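Local coordinates for protein Poly(3-hydroxyalkanoate) polymerase subunit PhaC (Cupriavidus necator, PDB 5HZ2) that polymerises (R)-3-hydroxybutyryl-CoA into polyhydroxybutyrate, an intracellular energy reserve, releasing coenzyme A with each unit added, at residues A[33-38]-A[359-364]; A[42-47]-A[115-120]; A[282-287]-A[331-336]; A[316-321]-A[341-346]. All coordinates share one frame; numbering follows the deposited sequence.

Interaction 1: A[33-38]-A[359-364]; sequences KVHARP and GAKRAA. With SO4 (sulfate ion), chain F.
A two-stranded antiparallel ladder, separate from the large central sheet of this C-terminal domain, pairs residues 33-35 with residues 361-363 and is centred on Val34 and Arg362. These two form the hydrogen-bonded pair: Val34 N donates to Arg362 O over 2.9 Å, almost straight at 163°, and Arg362 N answers to Val34 O. Further along, Ala36 N reaches Ala360 O at 2.9 Å, but with a more bent N-H (132°). Lys361 lies over one face of the His35 imidazole, its CG 4.0 Å from the ring centroid in a CH-pi contact. From there the extended chain passes CE at 3.4 Å from His35 CE1 and carries NZ beyond the ring to a water, 2.8 Å away. That water is within hydrogen-bonding distance of Lys33 O and sulfate O3, which compete for its protons with other acceptors. Lys33 N bonds directly to O1 of this sulfate, probably from the crystallisation liquor, at 3.0 Å; Asp32 N holds the same ion. Beside Val34, Arg362 is folded back by its bend at chi3 (52°), which brings one face of its guanidinium over Ala36 CB, 3.7 Å above the plane. Val34 CG1 meets Ala364 CB at 4.1 Å. Gly359, with positive phi, leads the chain out of helix 347-357 into this pairing, and Arg37 NH1 bonds back to Gln357 O at the end of that helix. His35 also stacks with His69 and bonds through ND1 to Gly68 O, Val34 rests on Thr70, and strand 71-76 of the central sheet follows directly.

Interaction 2: A[42-47]-A[115-120]; sequences VPPCIN and LGFCVG
Pro44 lies against the turn around Cys118, and its ring can be traced atom by atom. CB meets Val119 CG1 at 3.7 Å and, a little farther off, Cys118 CB. CG passes near Phe117 O, and CD closes the ring 3.4 Å from that same oxygen and 3.6 Å from Phe117 CD2, the proline and the phenyl group crossing at a slant. Val119 CG1 is put there by a chi1 of 79°, wedged between its own backbone N and carbonyl carbon; the same methyl also covers Cys45 N, a buried amide with no partner in the model. Before the turn the chains run as parallel strands: Val42 N donates to Leu115 O at 2.7 Å, and Phe117 N to Val42 O at 3.2 Å. Gly120 lets the helix start close by, its CA 3.3 Å from Val42 O. Gly116, Cys118 and Gly120 fit the nucleophile elbow of alpha/beta hydrolases, with Cys118, predicted to be the active-site residue, at positive phi. In the central sheet, strand 112-117 lies between strands 39-42 and 139-145, while Trp235 and Tyr239 of helix 233-245 touch Val119, and Trp76 of strand 71-76 reaches Val42 and Cys45.

Interaction 3: A[282-287]-A[331-336]; sequences VPWTAA and SPQQWL. With SO4 (sulfate ion), chain G.
Trp284, in the first turn of helix 284-288, sends its six-membered ring into helix 332-337 as a knob among Pro332, Gln333, Trp335 and Leu336. Its CG sits in the cleft between main-chain N and C (chi1 81°), and the indole reaches outward from there. The far corner makes the closest approach: Pro332 O lies at the ring edge, near its plane, 3.3 Å from Trp284 CH2, and the same CH2 is 3.5 Å from Pro332 CB. That carbonyl is also used inside its own helix, accepting from Leu336 N. Leu336 CB comes to 4.1 Å from Trp284 CH2 as well. Next along the rim, CZ3 of Trp284 meets Trp335 CE3 at 4.0 Å. The pyrrole side turns instead to a sulfate, probably from the crystallisation liquor, with NE1 donating to O3 at 3.1 Å and, weakly, to O2. Gln333, bent at chi2 (-59°), has its OE1 2.7 Å from the same sulfate O3. Arg277 NE also donates a hydrogen bond to the ion, alongside Trp284 NE1. Both helices pack on the central alpha/beta sheet near its 340-343 edge, where Trp284, Trp335 and Leu336 rest on Leu302 of strand 298-303, and Trp335 and Leu336 also on Trp323 of strand 321-324. Thr285 follows, its CG2 3.7 Å from Pro332 CG and also over one face of the neighbouring Trp284 indole, which is thereby flanked by its own helix. Gln333 meanwhile packs on Asp153 of the second subunit.

Interaction 4: A[316-321]-A[341-346]; sequences AKNKRS and EHHGSW
The His343 imidazole has Arg320 O over one face, 3.9 Å above the plane and offset toward the rim, and the Asn318 amide at its edge. Asn318 CG lies in the ring plane while OD1 is 3.5 Å from His343 NE2, and the amide is turned 67° against the imidazole. His343 swings its ring back alongside the loop, although its CB points away from it, through a chi1 of -177°, which places CG opposite the main-chain N. The same Arg320 O accepts from Gly344 N at 2.8 Å, the donor standing 40° above the carbonyl plane. Gly344, at positive phi, brings its CA to 3.4 Å from Lys319 O. At the other end, Ser321 OG donates to Glu341 OE2 over 2.7 Å, and OE2 receives it on its anti lone pair. The extended Glu341 thus holds the serine with one oxygen; its OE1 turns outside the two segments, to Arg320 NH1 of the third subunit, in a salt bridge between chains. Arg320 itself reaches Gly164 O of the fourth subunit through NH2. Ser321 and His343 form an antiparallel, non-hydrogen-bonded pair, where strand 321-324 meets strand 340-343 at the end of the mixed sheet of this alpha/beta hydrolase fold; in the assembly of this crystal structure a parallel ladder from Glu341 and His342 carries that edge strand's sheet on into the second subunit.

Interaction 2 occupies the middle of the domain and holds Cys118, the predicted active-site residue; the other three lie away from that site. Interactions 2 and 4 reach the same mixed sheet, with centres about 24 Å apart: one sits on inner parallel strands, the other at an end strand. Interactions 3 and 4 interlock along the chain, helix 332-337 leading straight into strand 340-343, and both touch the second subunit. Interaction 3 approaches interaction 2 to about 5 Å between nearest atoms without touching. Interaction 1 closes the long loop that contains all the others, and residues 33-38 run on toward 42-47, although the centres of interactions 1 and 2 are about 25 Å apart.

Interaction 1: A[33-38]-A[359-364]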
loop_
_atom_site.group_PDB
_atom_site.type_symbol
_atom_site.label_atom_id
_atom_site.label_comp_id
_atom_site.label_asym_id
_atom_site.label_seq_id
_atom_site.Cartn_x
_atom_site.Cartn_y
_atom_site.Cartn_z
ATOM N N LYS A 33 20.603 -43.545 14.100
ATOM C CA LYS A 33 19.202 -43.723 14.327
ATOM C C LYS A 33 18.325 -42.641 13.629
ATOM O O LYS A 33 18.777 -41.541 13.325
ATOM C CB LYS A 33 18.937 -43.701 15.774
ATOM C CG LYS A 33 19.793 -44.728 16.499
ATOM C CD LYS A 33 19.140 -45.088 17.811
ATOM C CE LYS A 33 20.184 -45.448 18.859
ATOM N NZ LYS A 33 19.686 -45.040 20.202
ATOM N N VAL A 34 17.079 -43.002 13.404
ATOM C CA VAL A 34 16.140 -42.108 12.797
ATOM C C VAL A 34 14.789 -42.316 13.421
ATOM O O VAL A 34 14.490 -43.376 13.904
ATOM C CB VAL A 34 15.992 -42.379 11.282
ATOM C CG1 VAL A 34 17.298 -42.162 10.547
ATOM C CG2 VAL A 34 15.437 -43.773 11.014
ATOM N N HIS A 35 13.974 -41.283 13.395
ATOM C CA HIS A 35 12.606 -41.408 13.807
ATOM C C HIS A 35 11.805 -42.451 13.100
ATOM O O HIS A 35 11.975 -42.706 11.907
ATOM C CB HIS A 35 11.884 -40.054 13.681
ATOM C CG HIS A 35 12.350 -39.054 14.681
ATOM N ND1 HIS A 35 13.328 -38.125 14.405
ATOM C CD2 HIS A 35 11.942 -38.817 15.934
ATOM C CE1 HIS A 35 13.503 -37.361 15.466
ATOM N NE2 HIS A 35 12.717 -37.808 16.427
ATOM N N ALA A 36 10.850 -43.013 13.833
ATOM C CA ALA A 36 9.993 -44.024 13.289
ATOM C C ALA A 36 9.235 -43.537 12.021
ATOM O O ALA A 36 9.091 -44.286 11.057
ATOM C CB ALA A 36 8.976 -44.493 14.334
ATOM N N ARG A 37 8.689 -42.313 12.063
ATOM C CA ARG A 37 7.910 -41.766 10.964
ATOM C C ARG A 37 8.813 -40.964 10.037
ATOM O O ARG A 37 9.536 -40.093 10.488
ATOM C CB ARG A 37 6.840 -40.815 11.450
ATOM C CG ARG A 37 5.902 -41.458 12.407
ATOM C CD ARG A 37 4.618 -40.729 12.434
ATOM N NE ARG A 37 3.696 -41.477 13.229
ATOM C CZ ARG A 37 3.209 -41.106 14.387
ATOM N NH1 ARG A 37 3.523 -39.940 14.941
ATOM N NH2 ARG A 37 2.366 -41.925 14.995
ATOM N N PRO A 38 8.728 -41.236 8.753
ATOM C CA PRO A 38 9.557 -40.521 7.795
ATOM C C PRO A 38 8.797 -39.267 7.398
ATOM O O PRO A 38 7.608 -39.129 7.727
ATOM C CB PRO A 38 9.581 -41.494 6.608
ATOM C CG PRO A 38 8.222 -42.042 6.599
ATOM C CD PRO A 38 7.865 -42.207 8.066
ATOM N N GLY A 359 7.711 -39.689 16.287
ATOM C CA GLY A 359 7.860 -40.879 17.097
ATOM C C GLY A 359 9.253 -41.152 17.599
ATOM O O GLY A 359 10.152 -40.350 17.509
ATOM N N ALA A 360 9.447 -42.367 18.095
ATOM C CA ALA A 360 10.681 -42.745 18.755
ATOM C C ALA A 360 11.769 -43.045 17.744
ATOM O O ALA A 360 11.518 -43.501 16.638
ATOM C CB ALA A 360 10.399 -43.970 19.653
ATOM N N LYS A 361 13.001 -42.792 18.120
ATOM C CA LYS A 361 14.118 -43.183 17.293
ATOM C C LYS A 361 14.408 -44.678 17.317
ATOM O O LYS A 361 14.254 -45.303 18.334
ATOM C CB LYS A 361 15.344 -42.383 17.627
ATOM C CG LYS A 361 15.232 -40.966 17.080
ATOM C CD LYS A 361 16.578 -40.328 16.911
ATOM C CE LYS A 361 16.386 -38.900 16.486
ATOM N NZ LYS A 361 17.640 -38.126 16.654
ATOM N N ARG A 362 14.841 -45.215 16.169
ATOM C CA ARG A 362 15.236 -46.599 16.030
ATOM C C ARG A 362 16.401 -46.663 15.053
ATOM O O ARG A 362 16.729 -45.669 14.398
ATOM C CB ARG A 362 14.074 -47.387 15.508
ATOM C CG ARG A 362 13.679 -46.943 14.096
ATOM C CD ARG A 362 12.537 -47.731 13.563
ATOM N NE ARG A 362 11.463 -47.698 14.549
ATOM C CZ ARG A 362 10.286 -48.281 14.379
ATOM N NH1 ARG A 362 10.018 -48.905 13.230
ATOM N NH2 ARG A 362 9.363 -48.194 15.346
ATOM N N ALA A 363 17.040 -47.836 14.911
ATOM C CA ALA A 363 18.212 -47.914 14.048
ATOM C C ALA A 363 17.844 -47.558 12.589
ATOM O O ALA A 363 16.807 -47.969 12.099
ATOM C CB ALA A 363 18.828 -49.320 14.100
ATOM N N ALA A 364 18.730 -46.840 11.930
ATOM C CA ALA A 364 18.524 -46.389 10.560
ATOM C C ALA A 364 18.464 -47.561 9.569
ATOM O O ALA A 364 19.184 -48.561 9.752
ATOM C CB ALA A 364 19.677 -45.491 10.156
HETATM S S SO4 F . 22.921 -40.321 15.759
HETATM O O1 SO4 F . 21.808 -41.241 15.598
HETATM O O2 SO4 F . 24.036 -40.633 14.877
HETATM O O3 SO4 F . 22.519 -38.934 15.551
HETATM O O4 SO4 F . 23.349 -40.417 17.148
HETATM O O HOH W 1 19.595 -39.269 14.924
#

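Interaction 2: A[42-47]-A[115-120]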
loop_
_atom_site.group_PDB
_atom_site.type_symbol
_atom_site.label_atom_id
_atom_site.label_comp_id
_atom_site.label_asym_id
_atom_site.label_seq_id
_atom_site.Cartn_x
_atom_site.Cartn_y
_atom_site.Cartn_z
ATOM N N VAL A 42 6.877 -32.743 -0.765
ATOM C CA VAL A 42 6.261 -32.533 -2.048
ATOM C C VAL A 42 6.622 -31.128 -2.484
ATOM O O VAL A 42 6.062 -30.162 -2.042
ATOM C CB VAL A 42 4.735 -32.691 -1.999
ATOM C CG1 VAL A 42 4.145 -32.614 -3.392
ATOM C CG2 VAL A 42 4.366 -34.005 -1.344
ATOM N N PRO A 43 7.612 -31.010 -3.345
ATOM C CA PRO A 43 8.065 -29.709 -3.842
ATOM C C PRO A 43 7.166 -29.177 -4.942
ATOM O O PRO A 43 6.278 -29.881 -5.352
ATOM C CB PRO A 43 9.456 -30.003 -4.404
ATOM C CG PRO A 43 9.595 -31.481 -4.429
ATOM C CD PRO A 43 8.323 -32.116 -3.979
ATOM N N PRO A 44 7.376 -27.946 -5.389
ATOM C CA PRO A 44 6.532 -27.452 -6.480
ATOM C C PRO A 44 6.845 -28.128 -7.819
ATOM O O PRO A 44 7.906 -28.700 -7.963
ATOM C CB PRO A 44 6.936 -25.976 -6.588
ATOM C CG PRO A 44 8.361 -25.960 -6.216
ATOM C CD PRO A 44 8.348 -26.824 -5.007
ATOM N N CYS A 45 5.911 -28.081 -8.760
ATOM C CA CYS A 45 6.130 -28.604 -10.102
ATOM C C CYS A 45 6.402 -27.443 -11.084
ATOM O O CYS A 45 6.536 -27.649 -12.278
ATOM C CB CYS A 45 5.002 -29.508 -10.577
ATOM S SG CYS A 45 3.359 -28.827 -10.389
ATOM N N ILE A 46 6.478 -26.252 -10.518
ATOM C CA ILE A 46 6.803 -25.053 -11.244
ATOM C C ILE A 46 8.256 -24.916 -10.826
ATOM O O ILE A 46 8.554 -24.654 -9.691
ATOM C CB ILE A 46 5.936 -23.888 -10.774
ATOM C CG1 ILE A 46 4.479 -24.146 -11.183
ATOM C CG2 ILE A 46 6.458 -22.586 -11.327
ATOM C CD1 ILE A 46 3.459 -23.270 -10.505
ATOM N N ASN A 47 9.150 -25.143 -11.766
ATOM C CA ASN A 47 10.574 -25.195 -11.517
ATOM C C ASN A 47 10.751 -26.591 -10.887
ATOM O O ASN A 47 9.783 -27.278 -10.666
ATOM C CB ASN A 47 11.096 -24.101 -10.608
ATOM C CG ASN A 47 11.443 -22.834 -11.358
ATOM O OD1 ASN A 47 11.204 -21.760 -10.873
ATOM N ND2 ASN A 47 12.012 -22.971 -12.533
ATOM N N LEU A 115 5.440 -32.709 4.008
ATOM C CA LEU A 115 5.832 -31.301 3.787
ATOM C C LEU A 115 5.460 -30.930 2.370
ATOM O O LEU A 115 5.605 -31.728 1.394
ATOM C CB LEU A 115 7.323 -31.112 3.968
ATOM C CG LEU A 115 7.930 -29.717 3.650
ATOM C CD1 LEU A 115 9.133 -29.513 4.565
ATOM C CD2 LEU A 115 8.322 -29.557 2.216
ATOM N N GLY A 116 4.953 -29.704 2.225
ATOM C CA GLY A 116 4.702 -29.148 0.905
ATOM C C GLY A 116 5.431 -27.803 0.854
ATOM O O GLY A 116 5.501 -27.051 1.865
ATOM N N PHE A 117 5.916 -27.470 -0.333
ATOM C CA PHE A 117 6.577 -26.197 -0.576
ATOM C C PHE A 117 5.950 -25.490 -1.779
ATOM O O PHE A 117 5.875 -26.060 -2.836
ATOM C CB PHE A 117 8.068 -26.411 -0.809
ATOM C CG PHE A 117 8.819 -25.149 -1.100
ATOM C CD1 PHE A 117 8.690 -24.054 -0.282
ATOM C CD2 PHE A 117 9.626 -25.057 -2.194
ATOM C CE1 PHE A 117 9.365 -22.889 -0.543
ATOM C CE2 PHE A 117 10.307 -23.897 -2.463
ATOM C CZ PHE A 117 10.180 -22.811 -1.637
ATOM N N CYS A 118 5.515 -24.250 -1.612
ATOM C CA CYS A 118 4.909 -23.513 -2.709
ATOM C C CYS A 118 3.715 -24.266 -3.275
ATOM O O CYS A 118 2.898 -24.721 -2.519
ATOM C CB CYS A 118 5.933 -23.208 -3.779
ATOM S SG CYS A 118 7.032 -21.908 -3.250
ATOM N N VAL A 119 3.643 -24.428 -4.589
ATOM C CA VAL A 119 2.512 -25.149 -5.158
ATOM C C VAL A 119 2.484 -26.566 -4.590
ATOM O O VAL A 119 1.415 -27.135 -4.463
ATOM C CB VAL A 119 2.373 -25.066 -6.677
ATOM C CG1 VAL A 119 3.335 -25.998 -7.353
ATOM C CG2 VAL A 119 0.950 -25.409 -7.050
ATOM N N GLY A 120 3.641 -27.132 -4.254
ATOM C CA GLY A 120 3.616 -28.448 -3.551
ATOM C C GLY A 120 2.723 -28.509 -2.355
ATOM O O GLY A 120 2.131 -29.567 -2.008
#

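Interaction 3: A[282-287]-A[331-336]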
loop_
_atom_site.group_PDB
_atom_site.type_symbol
_atom_site.label_atom_id
_atom_site.label_comp_id
_atom_site.label_asym_id
_atom_site.label_seq_id
_atom_site.Cartn_x
_atom_site.Cartn_y
_atom_site.Cartn_z
ATOM N N VAL A 282 4.502 -15.341 -2.540
ATOM C CA VAL A 282 3.535 -15.797 -1.562
ATOM C C VAL A 282 3.595 -14.804 -0.412
ATOM O O VAL A 282 4.404 -14.944 0.507
ATOM C CB VAL A 282 3.879 -17.194 -1.052
ATOM C CG1 VAL A 282 2.952 -17.631 0.079
ATOM C CG2 VAL A 282 3.892 -18.175 -2.204
ATOM N N PRO A 283 2.741 -13.762 -0.452
ATOM C CA PRO A 283 2.741 -12.795 0.643
ATOM C C PRO A 283 2.608 -13.501 1.960
ATOM O O PRO A 283 1.785 -14.441 2.092
ATOM C CB PRO A 283 1.551 -11.875 0.319
ATOM C CG PRO A 283 1.395 -11.993 -1.183
ATOM C CD PRO A 283 1.820 -13.391 -1.541
ATOM N N TRP A 284 3.369 -13.063 2.960
ATOM C CA TRP A 284 3.335 -13.760 4.242
ATOM C C TRP A 284 1.908 -13.727 4.869
ATOM O O TRP A 284 1.477 -14.702 5.544
ATOM C CB TRP A 284 4.366 -13.295 5.248
ATOM C CG TRP A 284 4.097 -12.083 6.047
ATOM C CD1 TRP A 284 4.456 -10.793 5.713
ATOM C CD2 TRP A 284 3.410 -12.001 7.297
ATOM N NE1 TRP A 284 4.031 -9.939 6.680
ATOM C CE2 TRP A 284 3.364 -10.643 7.654
ATOM C CE3 TRP A 284 2.798 -12.947 8.147
ATOM C CZ2 TRP A 284 2.780 -10.197 8.843
ATOM C CZ3 TRP A 284 2.254 -12.506 9.373
ATOM C CH2 TRP A 284 2.207 -11.144 9.676
ATOM N N THR A 285 1.209 -12.623 4.617
ATOM C CA THR A 285 -0.161 -12.481 5.157
ATOM C C THR A 285 -1.144 -13.454 4.470
ATOM O O THR A 285 -2.122 -13.909 5.107
ATOM C CB THR A 285 -0.610 -11.028 4.991
ATOM O OG1 THR A 285 -0.464 -10.701 3.629
ATOM C CG2 THR A 285 0.217 -10.071 5.823
ATOM N N ALA A 286 -0.849 -13.836 3.217
ATOM C CA ALA A 286 -1.608 -14.911 2.495
ATOM C C ALA A 286 -1.304 -16.297 3.064
ATOM O O ALA A 286 -2.208 -17.090 3.308
ATOM C CB ALA A 286 -1.349 -14.885 1.004
ATOM N N ALA A 287 -0.039 -16.581 3.341
ATOM C CA ALA A 287 0.263 -17.848 4.043
ATOM C C ALA A 287 -0.397 -17.883 5.398
ATOM O O ALA A 287 -0.917 -18.898 5.814
ATOM C CB ALA A 287 1.758 -18.041 4.166
ATOM N N SER A 331 -6.157 -11.616 12.333
ATOM C CA SER A 331 -5.396 -10.633 11.536
ATOM C C SER A 331 -3.880 -10.863 11.674
ATOM O O SER A 331 -3.380 -10.924 12.812
ATOM C CB SER A 331 -5.658 -9.181 12.034
ATOM O OG SER A 331 -4.682 -8.243 11.472
ATOM N N PRO A 332 -3.177 -10.957 10.566
ATOM C CA PRO A 332 -1.702 -11.092 10.633
ATOM C C PRO A 332 -1.003 -9.931 11.288
ATOM O O PRO A 332 0.021 -10.161 11.951
ATOM C CB PRO A 332 -1.274 -11.194 9.159
ATOM C CG PRO A 332 -2.419 -10.819 8.353
ATOM C CD PRO A 332 -3.656 -11.042 9.189
ATOM N N GLN A 333 -1.515 -8.711 11.162
ATOM C CA GLN A 333 -0.868 -7.592 11.845
ATOM C C GLN A 333 -0.939 -7.765 13.376
ATOM O O GLN A 333 0.015 -7.492 14.061
ATOM C CB GLN A 333 -1.327 -6.231 11.345
ATOM C CG GLN A 333 -0.744 -5.850 9.981
ATOM C CD GLN A 333 0.796 -5.800 9.915
ATOM O OE1 GLN A 333 1.404 -6.437 9.062
ATOM N NE2 GLN A 333 1.418 -5.015 10.799
ATOM N N GLN A 334 -2.067 -8.236 13.897
ATOM C CA GLN A 334 -2.177 -8.539 15.271
ATOM C C GLN A 334 -1.235 -9.666 15.708
ATOM O O GLN A 334 -0.598 -9.590 16.760
ATOM C CB GLN A 334 -3.629 -8.924 15.541
ATOM C CG GLN A 334 -3.975 -9.008 16.973
ATOM C CD GLN A 334 -5.182 -8.178 17.237
ATOM O OE1 GLN A 334 -5.051 -6.959 17.416
ATOM N NE2 GLN A 334 -6.373 -8.794 17.180
ATOM N N TRP A 335 -1.082 -10.677 14.869
ATOM C CA TRP A 335 -0.079 -11.727 15.124
ATOM C C TRP A 335 1.323 -11.128 15.260
ATOM O O TRP A 335 2.043 -11.377 16.244
ATOM C CB TRP A 335 -0.103 -12.828 14.021
ATOM C CG TRP A 335 0.858 -13.988 14.298
ATOM C CD1 TRP A 335 0.611 -15.096 14.997
ATOM C CD2 TRP A 335 2.222 -14.067 13.912
ATOM N NE1 TRP A 335 1.708 -15.899 15.070
ATOM C CE2 TRP A 335 2.733 -15.287 14.403
ATOM C CE3 TRP A 335 3.060 -13.236 13.184
ATOM C CZ2 TRP A 335 4.072 -15.694 14.220
ATOM C CZ3 TRP A 335 4.416 -13.642 12.997
ATOM C CH2 TRP A 335 4.897 -14.847 13.510
ATOM N N LEU A 336 1.702 -10.273 14.317
ATOM C CA LEU A 336 3.049 -9.658 14.350
ATOM C C LEU A 336 3.325 -8.748 15.508
ATOM O O LEU A 336 4.422 -8.796 16.141
ATOM C CB LEU A 336 3.337 -8.977 13.000
ATOM C CG LEU A 336 4.771 -8.475 12.782
ATOM C CD1 LEU A 336 5.771 -9.651 12.832
ATOM C CD2 LEU A 336 4.859 -7.714 11.495
HETATM S S SO4 G . 4.711 -6.192 7.017
HETATM O O1 SO4 G . 4.389 -5.471 5.779
HETATM O O2 SO4 G . 5.860 -7.064 6.763
HETATM O O3 SO4 G . 3.513 -6.964 7.426
HETATM O O4 SO4 G . 5.013 -5.120 8.022
#

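Interaction 4: A[316-321]-A[341-346]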
loop_
_atom_site.group_PDB
_atom_site.type_symbol
_atom_site.label_atom_id
_atom_site.label_comp_id
_atom_site.label_asym_id
_atom_site.label_seq_id
_atom_site.Cartn_x
_atom_site.Cartn_y
_atom_site.Cartn_z
ATOM N N ALA A 316 23.694 -22.944 10.047
ATOM C CA ALA A 316 25.173 -22.865 10.203
ATOM C C ALA A 316 25.690 -21.465 9.893
ATOM O O ALA A 316 26.578 -20.994 10.560
ATOM C CB ALA A 316 25.895 -23.890 9.317
ATOM N N LYS A 317 25.041 -20.776 8.958
ATOM C CA LYS A 317 25.471 -19.469 8.510
ATOM C C LYS A 317 25.121 -18.407 9.544
ATOM O O LYS A 317 25.598 -17.281 9.478
ATOM C CB LYS A 317 24.816 -19.183 7.161
ATOM C CG LYS A 317 25.195 -20.240 6.140
ATOM C CD LYS A 317 24.946 -19.796 4.713
ATOM C CE LYS A 317 25.639 -20.758 3.731
ATOM N NZ LYS A 317 24.748 -21.168 2.596
ATOM N N ASN A 318 24.267 -18.735 10.491
ATOM C CA ASN A 318 23.943 -17.762 11.511
ATOM C C ASN A 318 23.458 -16.399 10.994
ATOM O O ASN A 318 23.878 -15.363 11.481
ATOM C CB ASN A 318 25.177 -17.558 12.369
ATOM C CG ASN A 318 24.834 -17.207 13.773
ATOM O OD1 ASN A 318 23.900 -17.747 14.336
ATOM N ND2 ASN A 318 25.586 -16.300 14.349
ATOM N N LYS A 319 22.576 -16.411 10.012
ATOM C CA LYS A 319 22.089 -15.183 9.418
ATOM C C LYS A 319 20.593 -15.022 9.572
ATOM O O LYS A 319 19.883 -15.969 9.798
ATOM C CB LYS A 319 22.412 -15.157 7.937
ATOM C CG LYS A 319 23.872 -15.298 7.594
ATOM C CD LYS A 319 24.590 -13.980 7.733
ATOM C CE LYS A 319 26.059 -14.108 7.365
ATOM N NZ LYS A 319 26.240 -14.777 6.051
ATOM N N ARG A 320 20.157 -13.780 9.457
ATOM C CA ARG A 320 18.763 -13.395 9.522
ATOM C C ARG A 320 18.084 -13.597 10.874
ATOM O O ARG A 320 18.726 -13.610 11.889
ATOM C CB ARG A 320 17.974 -13.999 8.354
ATOM C CG ARG A 320 18.710 -13.917 7.033
ATOM C CD ARG A 320 17.809 -14.076 5.834
ATOM N NE ARG A 320 18.529 -13.975 4.580
ATOM C CZ ARG A 320 18.845 -12.838 3.970
ATOM N NH1 ARG A 320 18.524 -11.671 4.487
ATOM N NH2 ARG A 320 19.498 -12.875 2.839
ATOM N N SER A 321 16.772 -13.745 10.851
ATOM C CA SER A 321 15.964 -13.881 12.061
ATOM C C SER A 321 14.626 -14.435 11.650
ATOM O O SER A 321 14.395 -14.637 10.468
ATOM C CB SER A 321 15.748 -12.503 12.696
ATOM O OG SER A 321 15.073 -11.614 11.789
ATOM N N GLU A 341 10.896 -11.601 17.894
ATOM C CA GLU A 341 11.926 -11.811 16.939
ATOM C C GLU A 341 13.091 -12.611 17.583
ATOM O O GLU A 341 13.553 -12.279 18.681
ATOM C CB GLU A 341 12.507 -10.488 16.445
ATOM C CG GLU A 341 13.338 -10.709 15.193
ATOM C CD GLU A 341 13.783 -9.444 14.491
ATOM O OE1 GLU A 341 13.491 -8.320 14.972
ATOM O OE2 GLU A 341 14.419 -9.598 13.446
ATOM N N HIS A 342 13.521 -13.655 16.888
ATOM C CA HIS A 342 14.585 -14.540 17.323
ATOM C C HIS A 342 15.698 -14.532 16.313
ATOM O O HIS A 342 15.465 -14.468 15.131
ATOM C CB HIS A 342 14.095 -15.977 17.463
ATOM C CG HIS A 342 13.032 -16.153 18.490
ATOM N ND1 HIS A 342 11.704 -16.264 18.170
ATOM C CD2 HIS A 342 13.101 -16.231 19.834
ATOM C CE1 HIS A 342 10.995 -16.397 19.272
ATOM N NE2 HIS A 342 11.821 -16.384 20.297
ATOM N N HIS A 343 16.917 -14.589 16.795
ATOM C CA HIS A 343 18.045 -14.583 15.912
ATOM C C HIS A 343 18.175 -15.844 15.068
ATOM O O HIS A 343 17.875 -16.928 15.499
ATOM C CB HIS A 343 19.333 -14.356 16.690
ATOM C CG HIS A 343 20.542 -14.265 15.821
ATOM N ND1 HIS A 343 20.877 -13.123 15.134
ATOM C CD2 HIS A 343 21.474 -15.187 15.497
ATOM C CE1 HIS A 343 21.971 -13.341 14.432
ATOM N NE2 HIS A 343 22.352 -14.586 14.634
ATOM N N GLY A 344 18.636 -15.659 13.853
ATOM C CA GLY A 344 18.920 -16.749 12.968
ATOM C C GLY A 344 17.806 -17.493 12.306
ATOM O O GLY A 344 16.684 -17.055 12.268
ATOM N N SER A 345 18.180 -18.650 11.788
ATOM C CA SER A 345 17.275 -19.500 11.041
ATOM C C SER A 345 16.084 -19.984 11.861
ATOM O O SER A 345 16.217 -20.328 13.017
ATOM C CB SER A 345 18.081 -20.748 10.587
ATOM O OG SER A 345 17.271 -21.642 9.853
ATOM N N TRP A 346 14.984 -20.190 11.149
ATOM C CA TRP A 346 13.791 -20.803 11.687
ATOM C C TRP A 346 13.886 -22.345 11.594
ATOM O O TRP A 346 13.065 -23.022 12.164
ATOM C CB TRP A 346 12.535 -20.346 10.941
ATOM C CG TRP A 346 12.563 -20.625 9.478
ATOM C CD1 TRP A 346 13.034 -19.815 8.512
ATOM C CD2 TRP A 346 12.097 -21.801 8.820
ATOM N NE1 TRP A 346 12.899 -20.397 7.296
ATOM C CE2 TRP A 346 12.332 -21.630 7.456
ATOM C CE3 TRP A 346 11.520 -22.992 9.257
ATOM C CZ2 TRP A 346 12.007 -22.605 6.517
ATOM C CZ3 TRP A 346 11.190 -23.941 8.332
ATOM C CH2 TRP A 346 11.428 -23.745 6.977
HETATM O O HOH W 2 15.318 -17.399 9.333
#